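Local atomic coordinates of phosphate-binding protein (Unidentified prokaryotic organism, PDB entry 3W9V), a protein that binds phosphate as a secreted member of the PstS family and forms a heterooligomer with human PON1. Residues A[115-120]-A[159-164]; A[121-124]-A[130-133]; A[34-39]-A[62-67]; A[104-109]-A[241-246]. The protein carries 1 engineered substitution. One frame throughout, in Å; residues are numbered along the deposited sequence.

In the fold
In each of the four contacts a charged side chain helps tie a loop or strand end to another part of the chain, within what is probably the two-lobed fold of periplasmic binding proteins. Contacts 1 and 3 are buried; contacts 2 and 4 are only partly so. The centre of contact 3, which relies on a lysine, lies about 13 Å from that of the chain, opposite contacts 2 and 4. Contact 1 pairs opposite charges, whereas aspartates in contacts 2 and 4 grip backbone N-H groups. Strand 106-107 of contact 4 leads to helix 109-117, whose end carries contact 1; the loop of contact 2 follows and touches contact 4, where R131 and W123 pack on V105.

Contact 1. Residues A[115-120]-A[159-164]; sequences VFSGRI and TTEPGT
E161 places its carboxylate between S117 and R119, at an ST turn that closes the helix 109-117: the hydroxyl of S117 accepts from the backbone N of R119, two residues on, with OG to N at 3.2 Å. G118, with positive phi, is where the chain leaves the helix. The same S117 OG donates to E161 OE1 over 2.8 Å, and thus joins the turn to the loop 159-164.

R119 supplies the charge. It grips the carboxylate side-on, one nitrogen to each oxygen. R119 NE meets E161 OE1 at 2.8 Å in a nearly straight salt-bridge bond (167°), with the oxygen close to the guanidinium plane, and R119 NH2 reaches the syn lone pair of E161 OE2 at 3.0 Å along a more bent path. The two flat groups are nevertheless turned 43° from each other. The bend at chi3 of R119 (54°) swings the guanidinium round to present this NE-side edge.

Both carboxylate oxygens are therefore well supplied. OE1 has the hydroxyl and NE; OE2 has NH2 and, from the helix itself, the ammonium of K110, which also bonds to the hydroxyl of T160. Two cations round a buried carboxylate would be expected to favour its charged form. Y175 packs against S117, E161 and P162, and the C113-C158 disulfide joins the same helix to the chain just before T159. At OE1 the two donors, S117 OG and R119 NE, come from opposite faces of the carboxylate plane.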
loop_
_atom_site.group_PDB
_atom_site.type_symbol
_atom_site.label_atom_id
_atom_site.label_comp_id
_atom_site.label_asym_id
_atom_site.label_seq_id
_atom_site.Cartn_x
_atom_site.Cartn_y
_atom_site.Cartn_z
ATOM N N VAL A 115 -2.072 19.694 -8.981
ATOM C CA VAL A 115 -2.236 19.928 -7.553
ATOM C C VAL A 115 -0.995 19.473 -6.791
ATOM O O VAL A 115 -0.461 20.199 -5.946
ATOM C CB VAL A 115 -3.492 19.218 -7.016
ATOM C CG1 VAL A 115 -3.508 19.210 -5.488
ATOM C CG2 VAL A 115 -4.747 19.884 -7.573
ATOM N N PHE A 116 -0.509 18.287 -7.124
ATOM C CA PHE A 116 0.602 17.726 -6.370
ATOM C C PHE A 116 1.989 18.196 -6.818
ATOM O O PHE A 116 2.972 17.991 -6.101
ATOM C CB PHE A 116 0.459 16.204 -6.264
ATOM C CG PHE A 116 -0.619 15.790 -5.297
ATOM C CD1 PHE A 116 -0.338 15.671 -3.945
ATOM C CD2 PHE A 116 -1.922 15.590 -5.720
ATOM C CE1 PHE A 116 -1.329 15.328 -3.041
ATOM C CE2 PHE A 116 -2.917 15.244 -4.818
ATOM C CZ PHE A 116 -2.616 15.113 -3.475
ATOM N N SER A 117 2.059 18.872 -7.965
ATOM C CA SER A 117 3.303 19.507 -8.404
ATOM C C SER A 117 3.397 20.956 -7.939
ATOM O O SER A 117 4.490 21.526 -7.902
ATOM C CB SER A 117 3.428 19.479 -9.928
ATOM O OG SER A 117 2.559 20.429 -10.525
ATOM N N GLY A 118 2.260 21.559 -7.609
ATOM C CA GLY A 118 2.225 22.964 -7.248
ATOM C C GLY A 118 1.788 23.884 -8.375
ATOM O O GLY A 118 1.561 25.074 -8.150
ATOM N N ARG A 119 1.672 23.342 -9.585
ATOM C CA ARG A 119 1.223 24.129 -10.731
ATOM C C ARG A 119 -0.176 24.706 -10.515
ATOM O O ARG A 119 -0.458 25.845 -10.905
ATOM C CB ARG A 119 1.251 23.287 -12.006
ATOM C CG ARG A 119 0.660 23.992 -13.219
ATOM C CD ARG A 119 0.819 23.159 -14.474
ATOM N NE ARG A 119 0.277 21.813 -14.318
ATOM C CZ ARG A 119 -1.001 21.492 -14.492
ATOM N NH1 ARG A 119 -1.891 22.428 -14.806
ATOM N NH2 ARG A 119 -1.388 20.236 -14.335
ATOM N N ILE A 120 -1.052 23.917 -9.900
ATOM C CA ILE A 120 -2.388 24.384 -9.561
ATOM C C ILE A 120 -2.439 24.672 -8.068
ATOM O O ILE A 120 -2.431 23.751 -7.249
ATOM C CB ILE A 120 -3.459 23.342 -9.912
ATOM C CG1 ILE A 120 -3.459 23.055 -11.414
ATOM C CG2 ILE A 120 -4.834 23.823 -9.456
ATOM C CD1 ILE A 120 -4.363 21.904 -11.805
ATOM N N THR A 159 3.069 13.511 -16.970
ATOM C CA THR A 159 4.120 13.577 -17.974
ATOM C C THR A 159 4.239 14.935 -18.665
ATOM O O THR A 159 5.040 15.092 -19.588
ATOM C CB THR A 159 3.910 12.491 -19.035
ATOM O OG1 THR A 159 2.734 12.787 -19.801
ATOM C CG2 THR A 159 3.753 11.125 -18.377
ATOM N N THR A 160 3.464 15.919 -18.218
ATOM C CA THR A 160 3.519 17.259 -18.806
ATOM C C THR A 160 3.565 18.360 -17.749
ATOM O O THR A 160 3.100 19.475 -17.983
ATOM C CB THR A 160 2.356 17.529 -19.792
ATOM O OG1 THR A 160 1.102 17.332 -19.127
ATOM C CG2 THR A 160 2.443 16.607 -20.997
ATOM N N GLU A 161 4.132 18.053 -16.587
ATOM C CA GLU A 161 4.442 19.092 -15.605
ATOM C C GLU A 161 5.814 19.689 -15.938
ATOM O O GLU A 161 6.557 19.121 -16.731
ATOM C CB GLU A 161 4.448 18.513 -14.188
ATOM C CG GLU A 161 3.128 17.867 -13.780
ATOM C CD GLU A 161 1.949 18.814 -13.886
ATOM O OE1 GLU A 161 1.960 19.867 -13.214
ATOM O OE2 GLU A 161 1.013 18.506 -14.655
ATOM N N PRO A 162 6.166 20.828 -15.326
ATOM C CA PRO A 162 7.517 21.343 -15.580
ATOM C C PRO A 162 8.596 20.346 -15.146
ATOM O O PRO A 162 9.578 20.146 -15.875
ATOM C CB PRO A 162 7.565 22.612 -14.731
ATOM C CG PRO A 162 6.147 23.067 -14.690
ATOM C CD PRO A 162 5.334 21.805 -14.606
ATOM N N GLY A 163 8.393 19.720 -13.987
ATOM C CA GLY A 163 9.263 18.665 -13.500
ATOM C C GLY A 163 8.623 17.296 -13.641
ATOM O O GLY A 163 7.555 17.148 -14.245
ATOM N N THR A 164 9.294 16.288 -13.091
ATOM C CA THR A 164 8.764 14.931 -13.075
ATOM C C THR A 164 8.832 14.369 -11.663
ATOM O O THR A 164 9.669 14.788 -10.857
ATOM C CB THR A 164 9.540 13.997 -14.022
ATOM O OG1 THR A 164 10.943 14.130 -13.774
ATOM C CG2 THR A 164 9.258 14.336 -15.471
#

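Contact 2. Residues A[121-124]-A[130-133]; sequences ADWS and GRSG
D122 OD2 is held by three donors: S124 N, which makes an Asx turn, S124 OG, and G133 N from across the contact. The backbone N of S124, two residues on, lies 2.9 Å from OD2, and S124 OG donates to the same oxygen at 2.7 Å. From the facing segment G133 N reaches D122 OD2 at 3.0 Å, rising 35° out of the carboxylate plane. With CG anti to the backbone N (chi1 -164°), the aspartate sends its carboxylate to G133. The backbone answers in return: W123 N donates to G133 O over 2.8 Å. These bonds draw together two parts of the connection between the helix 109-117 and the strand 136-140. Replacing D122 by an alanine removes the carboxylate, and would probably leave G133 N, S124 N and the S124 hydroxyl without their shared acceptor and the Asx turn unmade.

The side chains of W123 and R131 run side by side in the same direction; the indole NE1 bonds to G206 O, and the guanidinium to N103 O and other backbone carbonyls. R131 CD rests 4.0 Å from W123 CE3. A water lies between the segments, 2.8 Å from W123 O, and accepts from R131 N.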
loop_
_atom_site.group_PDB
_atom_site.type_symbol
_atom_site.label_atom_id
_atom_site.label_comp_id
_atom_site.label_asym_id
_atom_site.label_seq_id
_atom_site.Cartn_x
_atom_site.Cartn_y
_atom_site.Cartn_z
ATOM N N ALA A 121 -2.495 25.954 -7.720
ATOM C CA ALA A 121 -2.405 26.381 -6.329
ATOM C C ALA A 121 -3.738 26.868 -5.764
ATOM O O ALA A 121 -3.844 27.147 -4.570
ATOM C CB ALA A 121 -1.343 27.463 -6.179
ATOM N N ASP A 122 -4.746 26.970 -6.622
ATOM C CA ASP A 122 -6.061 27.445 -6.215
ATOM C C ASP A 122 -7.144 26.475 -6.670
ATOM O O ASP A 122 -7.074 25.922 -7.768
ATOM C CB ASP A 122 -6.332 28.840 -6.792
ATOM C CG ASP A 122 -7.490 29.539 -6.106
ATOM O OD1 ASP A 122 -7.235 30.335 -5.177
ATOM O OD2 ASP A 122 -8.655 29.292 -6.487
ATOM N N TRP A 123 -8.143 26.273 -5.815
ATOM C CA TRP A 123 -9.256 25.379 -6.108
ATOM C C TRP A 123 -10.021 25.758 -7.378
ATOM O O TRP A 123 -10.686 24.914 -7.980
ATOM C CB TRP A 123 -10.209 25.303 -4.909
ATOM C CG TRP A 123 -9.728 24.370 -3.841
ATOM C CD1 TRP A 123 -9.011 24.695 -2.726
ATOM C CD2 TRP A 123 -9.922 22.952 -3.798
ATOM N NE1 TRP A 123 -8.749 23.562 -1.988
ATOM C CE2 TRP A 123 -9.295 22.481 -2.626
ATOM C CE3 TRP A 123 -10.563 22.037 -4.637
ATOM C CZ2 TRP A 123 -9.299 21.132 -2.269
ATOM C CZ3 TRP A 123 -10.563 20.699 -4.282
ATOM C CH2 TRP A 123 -9.933 20.262 -3.110
ATOM N N SER A 124 -9.916 27.018 -7.796
ATOM C CA SER A 124 -10.597 27.472 -9.010
ATOM C C SER A 124 -10.040 26.802 -10.270
ATOM O O SER A 124 -10.675 26.828 -11.327
ATOM C CB SER A 124 -10.522 28.996 -9.143
ATOM O OG SER A 124 -9.178 29.440 -9.179
ATOM N N GLY A 130 -16.640 24.082 -8.440
ATOM C CA GLY A 130 -17.345 25.182 -7.803
ATOM C C GLY A 130 -16.677 25.659 -6.529
ATOM O O GLY A 130 -17.343 26.091 -5.586
ATOM N N ARG A 131 -15.351 25.579 -6.505
ATOM C CA ARG A 131 -14.571 25.959 -5.333
ATOM C C ARG A 131 -13.470 26.933 -5.720
ATOM O O ARG A 131 -12.936 26.864 -6.826
ATOM C CB ARG A 131 -13.957 24.718 -4.678
ATOM C CG ARG A 131 -14.963 23.810 -3.979
ATOM C CD ARG A 131 -14.420 22.388 -3.851
ATOM N NE ARG A 131 -15.146 21.583 -2.868
ATOM C CZ ARG A 131 -16.304 20.972 -3.097
ATOM N NH1 ARG A 131 -16.873 20.253 -2.139
ATOM N NH2 ARG A 131 -16.901 21.080 -4.278
ATOM N N SER A 132 -13.131 27.834 -4.807
ATOM C CA SER A 132 -12.038 28.773 -5.035
ATOM C C SER A 132 -11.280 29.026 -3.738
ATOM O O SER A 132 -11.827 28.863 -2.649
ATOM C CB SER A 132 -12.559 30.088 -5.623
ATOM O OG SER A 132 -13.439 30.738 -4.724
ATOM N N GLY A 133 -10.018 29.423 -3.860
ATOM C CA GLY A 133 -9.177 29.638 -2.699
ATOM C C GLY A 133 -7.995 28.687 -2.695
ATOM O O GLY A 133 -7.969 27.721 -3.461
HETATM O O HOH W 1 -13.417 24.786 -8.773
#

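Contact 3. Residues A[34-39]-A[62-67]; sequences KGKIAF and SKLTAT
A bend at chi3 (-66°) turns the far end of K36 toward the segment 62-67, while S62 swings OG anti to its backbone N (chi1 168°) to meet it. The lysine ammonium arrives between two acceptors. K36 NZ donates to S62 OG at 3.0 Å and to the carbonyl of the next residue, with NZ to K63 O also 3.0 Å; the second bond comes from well above the carbonyl plane, 44° out of it. The strongest partner of K36 NZ is E68, on the helix 66-75, whose OE1 forms a salt bridge with it. Three oxygens thus share a buried ammonium, and the one full negative charge among them would help to keep it protonated.

The aliphatic carbons also pack. K36 and L64 slide past each other in opposite directions, with K36 CD 3.8 Å from L64 CD2. S62 OG is in turn fixed by E148 OE1, and the second oxygen of E148 receives K63 N, so one outside carboxylate holds two consecutive residues of this loop.

T65 is the N-cap of the helix 66-75: its side chain caps a backbone N of the first turn, and its own N bonds to E68 OE1, which links the helix start to the lysine. The contact joins the helix 32-41 to the connection from the strand 57-60 into the helix 66-75, while L64 and F39 pack on the strands 83-92 and 296-304.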
loop_
_atom_site.group_PDB
_atom_site.type_symbol
_atom_site.label_atom_id
_atom_site.label_comp_id
_atom_site.label_asym_id
_atom_site.label_seq_id
_atom_site.Cartn_x
_atom_site.Cartn_y
_atom_site.Cartn_z
ATOM N N LYS A 34 9.812 1.665 8.429
ATOM C CA LYS A 34 10.135 1.053 9.710
ATOM C C LYS A 34 9.809 -0.437 9.743
ATOM O O LYS A 34 10.533 -1.222 10.361
ATOM C CB LYS A 34 9.460 1.800 10.858
ATOM C CG LYS A 34 10.161 3.103 11.191
ATOM C CD LYS A 34 9.636 3.714 12.476
ATOM C CE LYS A 34 10.367 5.005 12.814
ATOM N NZ LYS A 34 10.057 6.081 11.832
ATOM N N GLY A 35 8.734 -0.835 9.073
ATOM C CA GLY A 35 8.400 -2.249 8.986
ATOM C C GLY A 35 9.502 -3.054 8.318
ATOM O O GLY A 35 9.883 -4.131 8.791
ATOM N N LYS A 36 10.020 -2.529 7.211
ATOM C CA LYS A 36 11.089 -3.221 6.508
ATOM C C LYS A 36 12.342 -3.338 7.376
ATOM O O LYS A 36 12.938 -4.408 7.451
ATOM C CB LYS A 36 11.396 -2.566 5.155
ATOM C CG LYS A 36 10.259 -2.696 4.148
ATOM C CD LYS A 36 10.719 -2.416 2.721
ATOM C CE LYS A 36 11.139 -0.969 2.525
ATOM N NZ LYS A 36 11.637 -0.757 1.135
ATOM N N ILE A 37 12.746 -2.248 8.026
ATOM C CA ILE A 37 13.914 -2.289 8.905
ATOM C C ILE A 37 13.697 -3.297 10.036
ATOM O O ILE A 37 14.573 -4.118 10.347
ATOM C CB ILE A 37 14.216 -0.897 9.498
ATOM C CG1 ILE A 37 14.712 0.056 8.408
ATOM C CG2 ILE A 37 15.253 -0.990 10.619
ATOM C CD1 ILE A 37 14.676 1.510 8.815
ATOM N N ALA A 38 12.514 -3.242 10.636
ATOM C CA ALA A 38 12.184 -4.128 11.743
ATOM C C ALA A 38 12.378 -5.583 11.347
ATOM O O ALA A 38 13.006 -6.355 12.071
ATOM C CB ALA A 38 10.760 -3.886 12.223
ATOM N N PHE A 39 11.836 -5.966 10.192
ATOM C CA PHE A 39 11.999 -7.343 9.755
ATOM C C PHE A 39 13.428 -7.660 9.311
ATOM O O PHE A 39 14.031 -8.630 9.779
ATOM C CB PHE A 39 11.029 -7.705 8.629
ATOM C CG PHE A 39 11.166 -9.128 8.172
ATOM C CD1 PHE A 39 10.434 -10.132 8.778
ATOM C CD2 PHE A 39 12.054 -9.470 7.162
ATOM C CE1 PHE A 39 10.568 -11.448 8.374
ATOM C CE2 PHE A 39 12.199 -10.786 6.761
ATOM C CZ PHE A 39 11.451 -11.774 7.363
ATOM N N SER A 62 5.664 -0.661 0.562
ATOM C CA SER A 62 6.899 -0.352 -0.158
ATOM C C SER A 62 7.613 -1.653 -0.500
ATOM O O SER A 62 7.861 -2.481 0.381
ATOM C CB SER A 62 7.816 0.522 0.700
ATOM O OG SER A 62 9.120 0.603 0.139
ATOM N N LYS A 63 7.934 -1.850 -1.775
ATOM C CA LYS A 63 8.634 -3.062 -2.176
ATOM C C LYS A 63 10.038 -3.131 -1.592
ATOM O O LYS A 63 10.715 -2.114 -1.404
ATOM C CB LYS A 63 8.709 -3.178 -3.695
ATOM C CG LYS A 63 7.418 -3.659 -4.303
ATOM C CD LYS A 63 7.571 -4.013 -5.763
ATOM C CE LYS A 63 8.476 -5.204 -5.976
ATOM N NZ LYS A 63 8.291 -5.788 -7.335
ATOM N N LEU A 64 10.486 -4.345 -1.310
ATOM C CA LEU A 64 11.870 -4.544 -0.920
ATOM C C LEU A 64 12.784 -4.160 -2.081
ATOM O O LEU A 64 12.533 -4.537 -3.227
ATOM C CB LEU A 64 12.095 -5.999 -0.516
ATOM C CG LEU A 64 11.452 -6.364 0.825
ATOM C CD1 LEU A 64 11.278 -7.868 0.953
ATOM C CD2 LEU A 64 12.297 -5.825 1.969
ATOM N N THR A 65 13.834 -3.402 -1.785
ATOM C CA THR A 65 14.771 -2.969 -2.815
ATOM C C THR A 65 15.814 -4.041 -3.098
ATOM O O THR A 65 15.966 -4.993 -2.332
ATOM C CB THR A 65 15.519 -1.707 -2.391
ATOM O OG1 THR A 65 16.390 -2.024 -1.301
ATOM C CG2 THR A 65 14.542 -0.611 -1.970
ATOM N N ALA A 66 16.552 -3.864 -4.188
ATOM C CA ALA A 66 17.624 -4.788 -4.531
ATOM C C ALA A 66 18.643 -4.901 -3.400
ATOM O O ALA A 66 19.086 -6.000 -3.070
ATOM C CB ALA A 66 18.307 -4.359 -5.819
ATOM N N THR A 67 19.018 -3.768 -2.814
ATOM C CA THR A 67 19.977 -3.764 -1.716
ATOM C C THR A 67 19.416 -4.478 -0.486
ATOM O O THR A 67 20.109 -5.268 0.152
ATOM C CB THR A 67 20.415 -2.326 -1.353
ATOM O OG1 THR A 67 21.074 -1.734 -2.482
ATOM C CG2 THR A 67 21.376 -2.332 -0.175
#

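Contact 4. Residues A[104-109]-A[241-246]; sequences AVDLSV and AVEGKS
Hydrogen bonding across the contact rests on D106 and G244. The backbone N of G244 donates to D106 OD2 over 2.7 Å, a short bond of 158° at the hydrogen that uses the syn lone pair of the oxygen. The aspartate reaches its partner because CG stands anti to the backbone N (chi1 -174°), which carries the carboxylate across to the segment 241-246. The D106 backbone carbonyl accepts from K234 NZ. A valine in place of D106 would probably leave G244 N without its carboxylate acceptor and the two segments without their one direct polar link.

By topology the contact lies beside a three-stranded mixed sheet. The strands 106-107 and 240-242 are its outer members, flanking 231-237, which runs parallel to the first and antiparallel to the second; D106 lies on one outer strand and G244 just beyond the end of the other.

Packing is slight and close. D106 OD2 lies 3.5 Å from E243 CA and 3.7 Å from E243 CB, and D106 OD1 sits 3.2 Å from G244 CA. A beta carbon on G244 would collide with that oxygen, so the absence of a side chain matters here.

Charge adds a further layer. D106 OD2 and E243 OE1 are like charges 5.4 Å apart, and R231 of the central strand touches the aspartate side chain while forming a long, weak ion pair with the glutamate.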
loop_
_atom_site.group_PDB
_atom_site.type_symbol
_atom_site.label_atom_id
_atom_site.label_comp_id
_atom_site.label_asym_id
_atom_site.label_seq_id
_atom_site.Cartn_x
_atom_site.Cartn_y
_atom_site.Cartn_z
ATOM N N ALA A 104 -19.560 18.108 -6.943
ATOM C CA ALA A 104 -18.616 17.003 -6.886
ATOM C C ALA A 104 -17.236 17.479 -7.315
ATOM O O ALA A 104 -17.095 18.205 -8.301
ATOM C CB ALA A 104 -19.080 15.864 -7.778
ATOM N N VAL A 105 -16.219 17.081 -6.560
ATOM C CA VAL A 105 -14.843 17.293 -6.973
ATOM C C VAL A 105 -14.392 16.061 -7.735
ATOM O O VAL A 105 -14.343 14.956 -7.190
ATOM C CB VAL A 105 -13.920 17.569 -5.778
ATOM C CG1 VAL A 105 -12.459 17.584 -6.218
ATOM C CG2 VAL A 105 -14.306 18.887 -5.127
ATOM N N ASP A 106 -14.098 16.257 -9.014
ATOM C CA ASP A 106 -13.728 15.176 -9.906
ATOM C C ASP A 106 -12.464 15.618 -10.620
ATOM O O ASP A 106 -12.518 16.438 -11.537
ATOM C CB ASP A 106 -14.859 14.937 -10.910
ATOM C CG ASP A 106 -14.630 13.721 -11.786
ATOM O OD1 ASP A 106 -13.552 13.096 -11.695
ATOM O OD2 ASP A 106 -15.542 13.397 -12.583
ATOM N N LEU A 107 -11.323 15.093 -10.186
ATOM C CA LEU A 107 -10.043 15.489 -10.756
ATOM C C LEU A 107 -9.745 14.742 -12.041
ATOM O O LEU A 107 -9.825 13.517 -12.085
ATOM C CB LEU A 107 -8.921 15.198 -9.759
ATOM C CG LEU A 107 -8.979 15.946 -8.430
ATOM C CD1 LEU A 107 -8.030 15.325 -7.420
ATOM C CD2 LEU A 107 -8.647 17.414 -8.639
ATOM N N SER A 108 -9.387 15.467 -13.093
ATOM C CA SER A 108 -8.730 14.809 -14.204
ATOM C C SER A 108 -7.346 14.421 -13.709
ATOM O O SER A 108 -6.850 14.980 -12.726
ATOM C CB SER A 108 -8.603 15.748 -15.399
ATOM O OG SER A 108 -7.762 16.839 -15.085
ATOM N N VAL A 109 -6.712 13.469 -14.372
ATOM C CA VAL A 109 -5.350 13.121 -14.002
ATOM C C VAL A 109 -4.425 14.335 -14.151
ATOM O O VAL A 109 -3.564 14.569 -13.302
ATOM C CB VAL A 109 -4.841 11.907 -14.800
ATOM C CG1 VAL A 109 -3.360 11.670 -14.545
ATOM C CG2 VAL A 109 -5.648 10.666 -14.430
ATOM N N ALA A 241 -17.386 13.363 -22.996
ATOM C CA ALA A 241 -16.972 13.657 -21.630
ATOM C C ALA A 241 -17.298 12.494 -20.703
ATOM O O ALA A 241 -18.407 11.956 -20.730
ATOM C CB ALA A 241 -17.642 14.930 -21.136
ATOM N N VAL A 242 -16.317 12.099 -19.898
ATOM C CA VAL A 242 -16.509 11.033 -18.926
ATOM C C VAL A 242 -16.222 11.532 -17.516
ATOM O O VAL A 242 -15.354 12.382 -17.304
ATOM C CB VAL A 242 -15.628 9.802 -19.236
ATOM C CG1 VAL A 242 -15.991 9.213 -20.591
ATOM C CG2 VAL A 242 -14.155 10.164 -19.190
ATOM N N GLU A 243 -16.969 11.012 -16.552
ATOM C CA GLU A 243 -16.739 11.345 -15.155
ATOM C C GLU A 243 -15.696 10.415 -14.559
ATOM O O GLU A 243 -15.564 9.262 -14.972
ATOM C CB GLU A 243 -18.038 11.248 -14.351
ATOM C CG GLU A 243 -19.114 12.238 -14.780
ATOM C CD GLU A 243 -20.356 12.169 -13.912
ATOM O OE1 GLU A 243 -20.463 11.235 -13.091
ATOM O OE2 GLU A 243 -21.228 13.053 -14.052
ATOM N N GLY A 244 -14.943 10.929 -13.595
ATOM C CA GLY A 244 -14.039 10.101 -12.822
ATOM C C GLY A 244 -14.806 9.191 -11.880
ATOM O O GLY A 244 -16.032 9.284 -11.763
ATOM N N LYS A 245 -14.078 8.315 -11.195
ATOM C CA LYS A 245 -14.674 7.360 -10.272
ATOM C C LYS A 245 -14.220 7.627 -8.848
ATOM O O LYS A 245 -13.170 8.227 -8.616
ATOM C CB LYS A 245 -14.278 5.932 -10.656
ATOM C CG LYS A 245 -14.753 5.490 -12.030
ATOM C CD LYS A 245 -16.272 5.442 -12.099
ATOM C CE LYS A 245 -16.741 4.799 -13.395
ATOM N NZ LYS A 245 -16.142 5.463 -14.588
ATOM N N SER A 246 -15.011 7.166 -7.889
ATOM C CA SER A 246 -14.614 7.200 -6.492
ATOM C C SER A 246 -13.566 6.118 -6.256
ATOM O O SER A 246 -13.443 5.190 -7.048
ATOM C CB SER A 246 -15.819 6.914 -5.608
ATOM O OG SER A 246 -16.073 5.520 -5.586
#